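Local coordinates for pyoverdine synthetase F (Pseudomonas aeruginosa PAO1, PDB 6CUL), which is a pyoverdine synthetase protein with an alpha/beta fold, in which helices pack around a mixed central beta-sheet, at residues 32-45 / 87-99. Residues are numbered along the deposited sequence; the frame is centred on the assembly and turned at random.
Sequences YMKSVLESLVEALN and FYPADLQVQGKTL
V41 packs closely against the loop through both methyls. Its CG2 touches L99 CD1 at 3.7 Å, while CG1, set anti to the backbone N (chi1 166°), reaches the carbonyl of Q93 and meets V94 CB at 3.9 Å, the two valines crossing at about a right angle. One turn earlier, L37 and L99 meet tip to tip, CD2 to CD1 at 3.8 Å, and E38 lends its CG to L92 CD2. Helix 36-46 illustrates the layering of an alpha/beta fold: V36, L37 and L40 touch Y8 of strand 6-9, an inner strand of the mixed sheet, helix 248-271 packs against V36, S39 and L40, and the irregular loop leading to strand 103-105 covers another flank. S35 N-caps this helix, its OG accepting from E38 N. Nearby, the Y32 hydroxyl donates to the syn lone pair of E38 OE1 (2.9 Å), and the other oxygen, OE2, lies 3.3 Å from P89 CD. Toward solvent, apolar packing thins and polar bonds take over. There the exposed N45 amide spans the loop backbone with both ends: OD1 accepts from Q95 N in the carbonyl plane (2.9 Å, 167° at the hydrogen), and ND2 donates almost straight to Q93 O at 3.2 Å.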
ATOM      1  N   TYR A  32      16.399  -7.576   0.526  1.00 30.00           N
ATOM      2  CA  TYR A  32      15.886  -6.507   1.342  1.00 30.50           C
ATOM      3  C   TYR A  32      14.467  -6.157   0.927  1.00 28.48           C
ATOM      4  O   TYR A  32      14.241  -5.812  -0.173  1.00 30.30           O
ATOM      5  CB  TYR A  32      16.804  -5.300   1.233  1.00 31.89           C
ATOM      6  CG  TYR A  32      16.295  -4.068   1.888  1.00 32.93           C
ATOM      7  CD1 TYR A  32      16.433  -3.854   3.240  1.00 28.42           C
ATOM      8  CD2 TYR A  32      15.685  -3.133   1.158  1.00 31.24           C
ATOM      9  CE1 TYR A  32      15.965  -2.743   3.816  1.00 26.07           C
ATOM     10  CE2 TYR A  32      15.219  -2.025   1.725  1.00 38.76           C
ATOM     11  CZ  TYR A  32      15.367  -1.827   3.052  1.00 34.50           C
ATOM     12  OH  TYR A  32      14.843  -0.694   3.499  1.00 30.90           O
HETATM   13  N   MSE A  33      13.516  -6.244   1.833  1.00 31.18           N
HETATM   14  CA  MSE A  33      12.117  -5.983   1.514  1.00 36.67           C
HETATM   15  C   MSE A  33      11.870  -4.523   1.543  1.00 39.16           C
HETATM   16  O   MSE A  33      11.507  -3.990   2.551  1.00 41.13           O
HETATM   17  CB  MSE A  33      11.191  -6.649   2.507  1.00 30.93           C
HETATM   18  CG  MSE A  33       9.712  -6.640   2.211  1.00 31.05           C
HETATM   19 SE   MSE A  33       9.153  -7.348   0.518  1.00 39.58          SE
HETATM   20  CE  MSE A  33       8.860  -9.149   1.000  1.00 23.14           C
ATOM     21  N   LYS A  34      12.133  -3.870   0.436  1.00 41.33           N
ATOM     22  CA  LYS A  34      12.013  -2.456   0.314  1.00 33.68           C
ATOM     23  C   LYS A  34      10.568  -2.092   0.311  1.00 33.24           C
ATOM     24  O   LYS A  34       9.796  -2.812  -0.206  1.00 32.75           O
ATOM     25  CB  LYS A  34      12.660  -2.020  -0.984  1.00 35.87           C
ATOM     26  CG  LYS A  34      12.797  -0.547  -1.217  1.00 29.70           C
ATOM     27  CD  LYS A  34      13.124  -0.279  -2.644  1.00 29.08           C
ATOM     28  CE  LYS A  34      14.601  -0.380  -2.955  1.00 35.58           C
ATOM     29  NZ  LYS A  34      15.018  -0.046  -4.326  1.00 26.19           N
ATOM     30  N   SER A  35      10.231  -0.992   0.933  1.00 28.24           N
ATOM     31  CA  SER A  35       8.904  -0.514   0.937  1.00 26.17           C
ATOM     32  C   SER A  35       8.495   0.179  -0.327  1.00 28.88           C
ATOM     33  O   SER A  35       9.275   0.519  -1.134  1.00 24.23           O
ATOM     34  CB  SER A  35       8.668   0.394   2.092  1.00 23.85           C
ATOM     35  OG  SER A  35       9.230   1.608   1.916  1.00 31.90           O
ATOM     36  N   VAL A  36       7.209   0.312  -0.488  1.00 39.34           N
ATOM     37  CA  VAL A  36       6.651   1.038  -1.587  1.00 35.46           C
ATOM     38  C   VAL A  36       7.072   2.495  -1.545  1.00 34.24           C
ATOM     39  O   VAL A  36       7.318   3.037  -2.550  1.00 34.82           O
ATOM     40  CB  VAL A  36       5.163   0.944  -1.616  1.00 30.00           C
ATOM     41  CG1 VAL A  36       4.604   1.788  -2.704  1.00 36.91           C
ATOM     42  CG2 VAL A  36       4.755  -0.468  -1.822  1.00 37.79           C
ATOM     43  N   LEU A  37       7.093   3.110  -0.381  1.00 32.49           N
ATOM     44  CA  LEU A  37       7.545   4.456  -0.228  1.00 28.06           C
ATOM     45  C   LEU A  37       9.022   4.615  -0.538  1.00 30.78           C
ATOM     46  O   LEU A  37       9.398   5.526  -1.148  1.00 27.11           O
ATOM     47  CB  LEU A  37       7.219   4.960   1.161  1.00 31.39           C
ATOM     48  CG  LEU A  37       7.451   6.425   1.476  1.00 36.87           C
ATOM     49  CD1 LEU A  37       6.500   7.259   0.698  1.00 30.87           C
ATOM     50  CD2 LEU A  37       7.360   6.764   2.945  1.00 39.85           C
ATOM     51  N   GLU A  38       9.838   3.689  -0.123  1.00 35.08           N
ATOM     52  CA  GLU A  38      11.251   3.771  -0.431  1.00 37.41           C
ATOM     53  C   GLU A  38      11.487   3.726  -1.927  1.00 32.38           C
ATOM     54  O   GLU A  38      12.314   4.415  -2.396  1.00 35.90           O
ATOM     55  CB  GLU A  38      12.069   2.711   0.259  1.00 32.58           C
ATOM     56  CG  GLU A  38      13.528   3.007   0.180  1.00 28.90           C
ATOM     57  CD  GLU A  38      14.346   2.205   1.106  1.00 36.15           C
ATOM     58  OE1 GLU A  38      13.841   1.294   1.662  1.00 38.06           O
ATOM     59  OE2 GLU A  38      15.502   2.485   1.296  1.00 47.33           O
ATOM     60  N   SER A  39      10.749   2.903  -2.625  1.00 24.45           N
ATOM     61  CA  SER A  39      10.885   2.881  -4.011  1.00 27.14           C
ATOM     62  C   SER A  39      10.476   4.207  -4.638  1.00 30.40           C
ATOM     63  O   SER A  39      11.113   4.599  -5.521  1.00 26.61           O
ATOM     64  CB  SER A  39      10.160   1.709  -4.648  1.00 36.42           C
ATOM     65  OG  SER A  39      10.827   1.381  -5.779  1.00 27.04           O
ATOM     66  N   LEU A  40       9.395   4.807  -4.193  1.00 24.08           N
ATOM     67  CA  LEU A  40       8.904   6.101  -4.631  1.00 25.54           C
ATOM     68  C   LEU A  40       9.846   7.232  -4.305  1.00 24.01           C
ATOM     69  O   LEU A  40       9.983   8.107  -5.047  1.00 23.59           O
ATOM     70  CB  LEU A  40       7.520   6.363  -4.093  1.00 17.24           C
ATOM     71  CG  LEU A  40       6.700   7.501  -4.558  1.00 14.61           C
ATOM     72  CD1 LEU A  40       6.498   7.385  -6.020  1.00 25.77           C
ATOM     73  CD2 LEU A  40       5.374   7.516  -3.876  1.00 28.18           C
ATOM     74  N   VAL A  41      10.453   7.174  -3.160  1.00 27.37           N
ATOM     75  CA  VAL A  41      11.469   8.141  -2.798  1.00 29.85           C
ATOM     76  C   VAL A  41      12.649   8.036  -3.767  1.00 30.37           C
ATOM     77  O   VAL A  41      13.056   8.996  -4.278  1.00 23.14           O
ATOM     78  CB  VAL A  41      11.880   8.004  -1.335  1.00 18.72           C
ATOM     79  CG1 VAL A  41      13.141   8.761  -1.044  1.00 25.38           C
ATOM     80  CG2 VAL A  41      10.767   8.463  -0.453  1.00 30.30           C
ATOM     81  N   GLU A  42      13.119   6.855  -4.050  1.00 25.37           N
ATOM     82  CA  GLU A  42      14.137   6.679  -5.030  1.00 23.49           C
ATOM     83  C   GLU A  42      13.714   7.152  -6.429  1.00 28.14           C
ATOM     84  O   GLU A  42      14.505   7.677  -7.117  1.00 23.92           O
ATOM     85  CB  GLU A  42      14.517   5.245  -5.093  1.00 24.48           C
ATOM     86  CG  GLU A  42      15.086   4.751  -3.814  1.00 34.90           C
ATOM     87  CD  GLU A  42      15.299   3.284  -3.772  1.00 28.16           C
ATOM     88  OE1 GLU A  42      16.001   2.876  -2.907  1.00 28.39           O
ATOM     89  OE2 GLU A  42      14.789   2.597  -4.597  1.00 18.44           O
ATOM     90  N   ALA A  43      12.470   6.914  -6.800  1.00 22.83           N
ATOM     91  CA  ALA A  43      11.945   7.363  -8.036  1.00 25.03           C
ATOM     92  C   ALA A  43      11.902   8.851  -8.112  1.00 22.71           C
ATOM     93  O   ALA A  43      12.348   9.392  -9.059  1.00 26.00           O
ATOM     94  CB  ALA A  43      10.556   6.828  -8.246  1.00 26.24           C
ATOM     95  N   LEU A  44      11.379   9.511  -7.112  1.00 24.38           N
ATOM     96  CA  LEU A  44      11.385  10.935  -7.098  1.00 27.92           C
ATOM     97  C   LEU A  44      12.826  11.461  -7.094  1.00 29.78           C
ATOM     98  O   LEU A  44      13.053  12.490  -7.616  1.00 31.37           O
ATOM     99  CB  LEU A  44      10.583  11.515  -5.950  1.00 28.64           C
ATOM    100  CG  LEU A  44       9.094  11.313  -5.824  1.00 37.29           C
ATOM    101  CD1 LEU A  44       8.517  11.914  -4.597  1.00 32.81           C
ATOM    102  CD2 LEU A  44       8.257  11.650  -7.035  1.00 36.22           C
ATOM    103  N   ASN A  45      13.740  10.843  -6.394  1.00 30.36           N
ATOM    104  CA  ASN A  45      15.082  11.329  -6.428  1.00 31.60           C
ATOM    105  C   ASN A  45      15.855  11.119  -7.720  1.00 30.78           C
ATOM    106  O   ASN A  45      16.260  12.017  -8.332  1.00 33.08           O
ATOM    107  CB  ASN A  45      15.908  10.668  -5.332  1.00 36.10           C
ATOM    108  CG  ASN A  45      15.551  11.114  -3.948  1.00 35.56           C
ATOM    109  OD1 ASN A  45      15.226  12.227  -3.707  1.00 45.79           O
ATOM    110  ND2 ASN A  45      15.665  10.222  -3.032  1.00 33.44           N
ATOM    111  N   PHE A  87      11.022   1.127   9.060  1.00 27.65           N
ATOM    112  CA  PHE A  87      10.404   0.826   7.751  1.00 30.49           C
ATOM    113  C   PHE A  87      11.205   1.098   6.450  1.00 39.50           C
ATOM    114  O   PHE A  87      10.838   0.664   5.425  1.00 33.92           O
ATOM    115  CB  PHE A  87       9.052   1.520   7.662  1.00 35.88           C
ATOM    116  CG  PHE A  87       8.126   1.141   8.725  1.00 34.55           C
ATOM    117  CD1 PHE A  87       8.190   1.723   9.935  1.00 35.58           C
ATOM    118  CD2 PHE A  87       7.216   0.199   8.523  1.00 31.01           C
ATOM    119  CE1 PHE A  87       7.362   1.370  10.940  1.00 34.18           C
ATOM    120  CE2 PHE A  87       6.380  -0.170   9.506  1.00 34.43           C
ATOM    121  CZ  PHE A  87       6.456   0.414  10.725  1.00 40.47           C
ATOM    122  N   TYR A  88      12.198   1.905   6.606  1.00 41.11           N
ATOM    123  CA  TYR A  88      13.140   2.375   5.659  1.00 37.16           C
ATOM    124  C   TYR A  88      14.318   2.906   6.492  1.00 42.10           C
ATOM    125  O   TYR A  88      14.223   3.024   7.674  1.00 48.21           O
ATOM    126  CB  TYR A  88      12.532   3.458   4.737  1.00 40.47           C
ATOM    127  CG  TYR A  88      11.865   4.591   5.441  1.00 47.43           C
ATOM    128  CD1 TYR A  88      12.580   5.487   6.136  1.00 44.69           C
ATOM    129  CD2 TYR A  88      10.529   4.734   5.433  1.00 36.70           C
ATOM    130  CE1 TYR A  88      11.984   6.502   6.788  1.00 39.71           C
ATOM    131  CE2 TYR A  88       9.928   5.735   6.079  1.00 38.39           C
ATOM    132  CZ  TYR A  88      10.674   6.619   6.763  1.00 44.11           C
ATOM    133  OH  TYR A  88      10.099   7.645   7.420  1.00 45.72           O
ATOM    134  N   PRO A  89      15.436   3.210   5.873  1.00 43.78           N
ATOM    135  CA  PRO A  89      16.440   3.707   6.786  1.00 43.84           C
ATOM    136  C   PRO A  89      16.024   5.019   7.379  1.00 43.26           C
ATOM    137  O   PRO A  89      15.822   5.898   6.633  1.00 47.48           O
ATOM    138  CB  PRO A  89      17.616   3.924   5.895  1.00 47.65           C
ATOM    139  CG  PRO A  89      17.432   3.000   4.806  1.00 55.00           C
ATOM    140  CD  PRO A  89      15.992   2.893   4.575  1.00 47.43           C
ATOM    141  N   ALA A  90      16.113   5.170   8.676  1.00 46.95           N
ATOM    142  CA  ALA A  90      15.704   6.371   9.389  1.00 51.38           C
ATOM    143  C   ALA A  90      16.354   7.629   8.850  1.00 57.22           C
ATOM    144  O   ALA A  90      15.794   8.691   8.987  1.00 50.98           O
ATOM    145  CB  ALA A  90      16.010   6.235  10.837  1.00 55.91           C
ATOM    146  N   ASP A  91      17.471   7.472   8.190  1.00 63.05           N
ATOM    147  CA  ASP A  91      18.107   8.588   7.583  1.00 59.54           C
ATOM    148  C   ASP A  91      17.639   8.903   6.124  1.00 59.93           C
ATOM    149  O   ASP A  91      18.173   9.795   5.559  1.00 66.12           O
ATOM    150  CB  ASP A  91      19.598   8.389   7.693  1.00 67.44           C
ATOM    151  CG  ASP A  91      20.055   7.179   7.015  1.00 67.74           C
ATOM    152  OD1 ASP A  91      19.408   6.871   6.047  1.00 65.13           O
ATOM    153  OD2 ASP A  91      21.037   6.541   7.400  1.00 61.90           O
ATOM    154  N   LEU A  92      16.602   8.282   5.594  1.00 46.33           N
ATOM    155  CA  LEU A  92      16.286   8.497   4.212  1.00 48.12           C
ATOM    156  C   LEU A  92      15.947   9.927   3.872  1.00 53.98           C
ATOM    157  O   LEU A  92      15.290  10.574   4.629  1.00 49.50           O
ATOM    158  CB  LEU A  92      15.161   7.556   3.785  1.00 49.13           C
ATOM    159  CG  LEU A  92      14.856   7.366   2.307  1.00 42.95           C
ATOM    160  CD1 LEU A  92      16.142   7.189   1.540  1.00 50.21           C
ATOM    161  CD2 LEU A  92      13.934   6.204   2.078  1.00 39.91           C
ATOM    162  N   GLN A  93      16.330  10.363   2.682  1.00 56.03           N
ATOM    163  CA  GLN A  93      16.037  11.716   2.209  1.00 55.81           C
ATOM    164  C   GLN A  93      15.149  11.716   0.971  1.00 51.98           C
ATOM    165  O   GLN A  93      15.405  10.993   0.067  1.00 41.39           O
ATOM    166  CB  GLN A  93      17.307  12.432   1.813  1.00 58.63           C
ATOM    167  CG  GLN A  93      18.563  12.000   2.540  1.00 73.49           C
ATOM    168  CD  GLN A  93      19.062  10.640   2.118  1.00 76.75           C
ATOM    169  OE1 GLN A  93      18.302   9.802   1.644  1.00 65.98           O
ATOM    170  NE2 GLN A  93      20.336  10.409   2.314  1.00 72.24           N
ATOM    171  N   VAL A  94      14.093  12.500   0.933  1.00 53.32           N
ATOM    172  CA  VAL A  94      13.320  12.562  -0.286  1.00 63.36           C
ATOM    173  C   VAL A  94      13.399  13.973  -0.785  1.00 61.52           C
ATOM    174  O   VAL A  94      12.933  14.835  -0.084  1.00 68.13           O
ATOM    175  CB  VAL A  94      11.826  12.257  -0.104  1.00 65.95           C
ATOM    176  CG1 VAL A  94      11.239  13.048   1.034  1.00 58.01           C
ATOM    177  CG2 VAL A  94      11.066  12.549  -1.375  1.00 48.58           C
ATOM    178  N   GLN A  95      13.951  14.201  -1.972  1.00 57.36           N
ATOM    179  CA  GLN A  95      14.031  15.513  -2.563  1.00 63.39           C
ATOM    180  C   GLN A  95      14.599  16.513  -1.612  1.00 67.64           C
ATOM    181  O   GLN A  95      13.971  17.497  -1.350  1.00 67.67           O
ATOM    182  CB  GLN A  95      12.680  15.989  -3.069  1.00 70.14           C
ATOM    183  CG  GLN A  95      12.802  17.206  -3.980  1.00 71.20           C
ATOM    184  CD  GLN A  95      12.601  18.548  -3.295  1.00 62.63           C
ATOM    185  OE1 GLN A  95      12.319  18.620  -2.113  1.00 53.43           O
ATOM    186  NE2 GLN A  95      12.803  19.612  -4.049  1.00 50.36           N
ATOM    187  N   GLY A  96      15.727  16.228  -1.005  1.00 63.58           N
ATOM    188  CA  GLY A  96      16.236  17.178  -0.046  1.00 61.53           C
ATOM    189  C   GLY A  96      15.324  17.498   1.124  1.00 65.08           C
ATOM    190  O   GLY A  96      15.246  18.626   1.492  1.00 77.95           O
ATOM    191  N   LYS A  97      14.592  16.522   1.648  1.00 72.67           N
ATOM    192  CA  LYS A  97      13.746  16.658   2.801  1.00 73.08           C
ATOM    193  C   LYS A  97      13.989  15.353   3.538  1.00 75.54           C
ATOM    194  O   LYS A  97      13.997  14.304   2.922  1.00 78.09           O
ATOM    195  CB  LYS A  97      12.263  16.700   2.452  1.00 64.06           C
ATOM    196  CG  LYS A  97      11.789  17.736   1.470  1.00 77.04           C
ATOM    197  CD  LYS A  97      10.271  17.691   1.383  1.00 80.53           C
ATOM    198  CE  LYS A  97       9.696  18.538   0.264  1.00 66.27           C
ATOM    199  NZ  LYS A  97       8.244  18.750   0.396  1.00 59.19           N
ATOM    200  N   THR A  98      14.168  15.398   4.842  1.00 71.26           N
ATOM    201  CA  THR A  98      14.350  14.220   5.650  1.00 68.84           C
ATOM    202  C   THR A  98      13.045  13.477   5.521  1.00 60.41           C
ATOM    203  O   THR A  98      12.052  14.053   5.741  1.00 51.74           O
ATOM    204  CB  THR A  98      14.574  14.630   7.104  1.00 59.61           C
ATOM    205  OG1 THR A  98      15.711  15.454   7.204  1.00 60.32           O
ATOM    206  CG2 THR A  98      14.769  13.509   7.926  1.00 63.94           C
ATOM    207  N   LEU A  99      13.043  12.206   5.157  1.00 56.06           N
ATOM    208  CA  LEU A  99      11.785  11.512   4.961  1.00 56.55           C
ATOM    209  C   LEU A  99      10.943  11.386   6.199  1.00 56.36           C
ATOM    210  O   LEU A  99       9.744  11.533   6.117  1.00 42.13           O
ATOM    211  CB  LEU A  99      11.963  10.165   4.308  1.00 53.23           C
ATOM    212  CG  LEU A  99      10.749   9.310   4.219  1.00 50.05           C
ATOM    213  CD1 LEU A  99       9.888   9.576   3.018  1.00 53.52           C
ATOM    214  CD2 LEU A  99      11.191   7.920   4.110  1.00 49.93           C
TER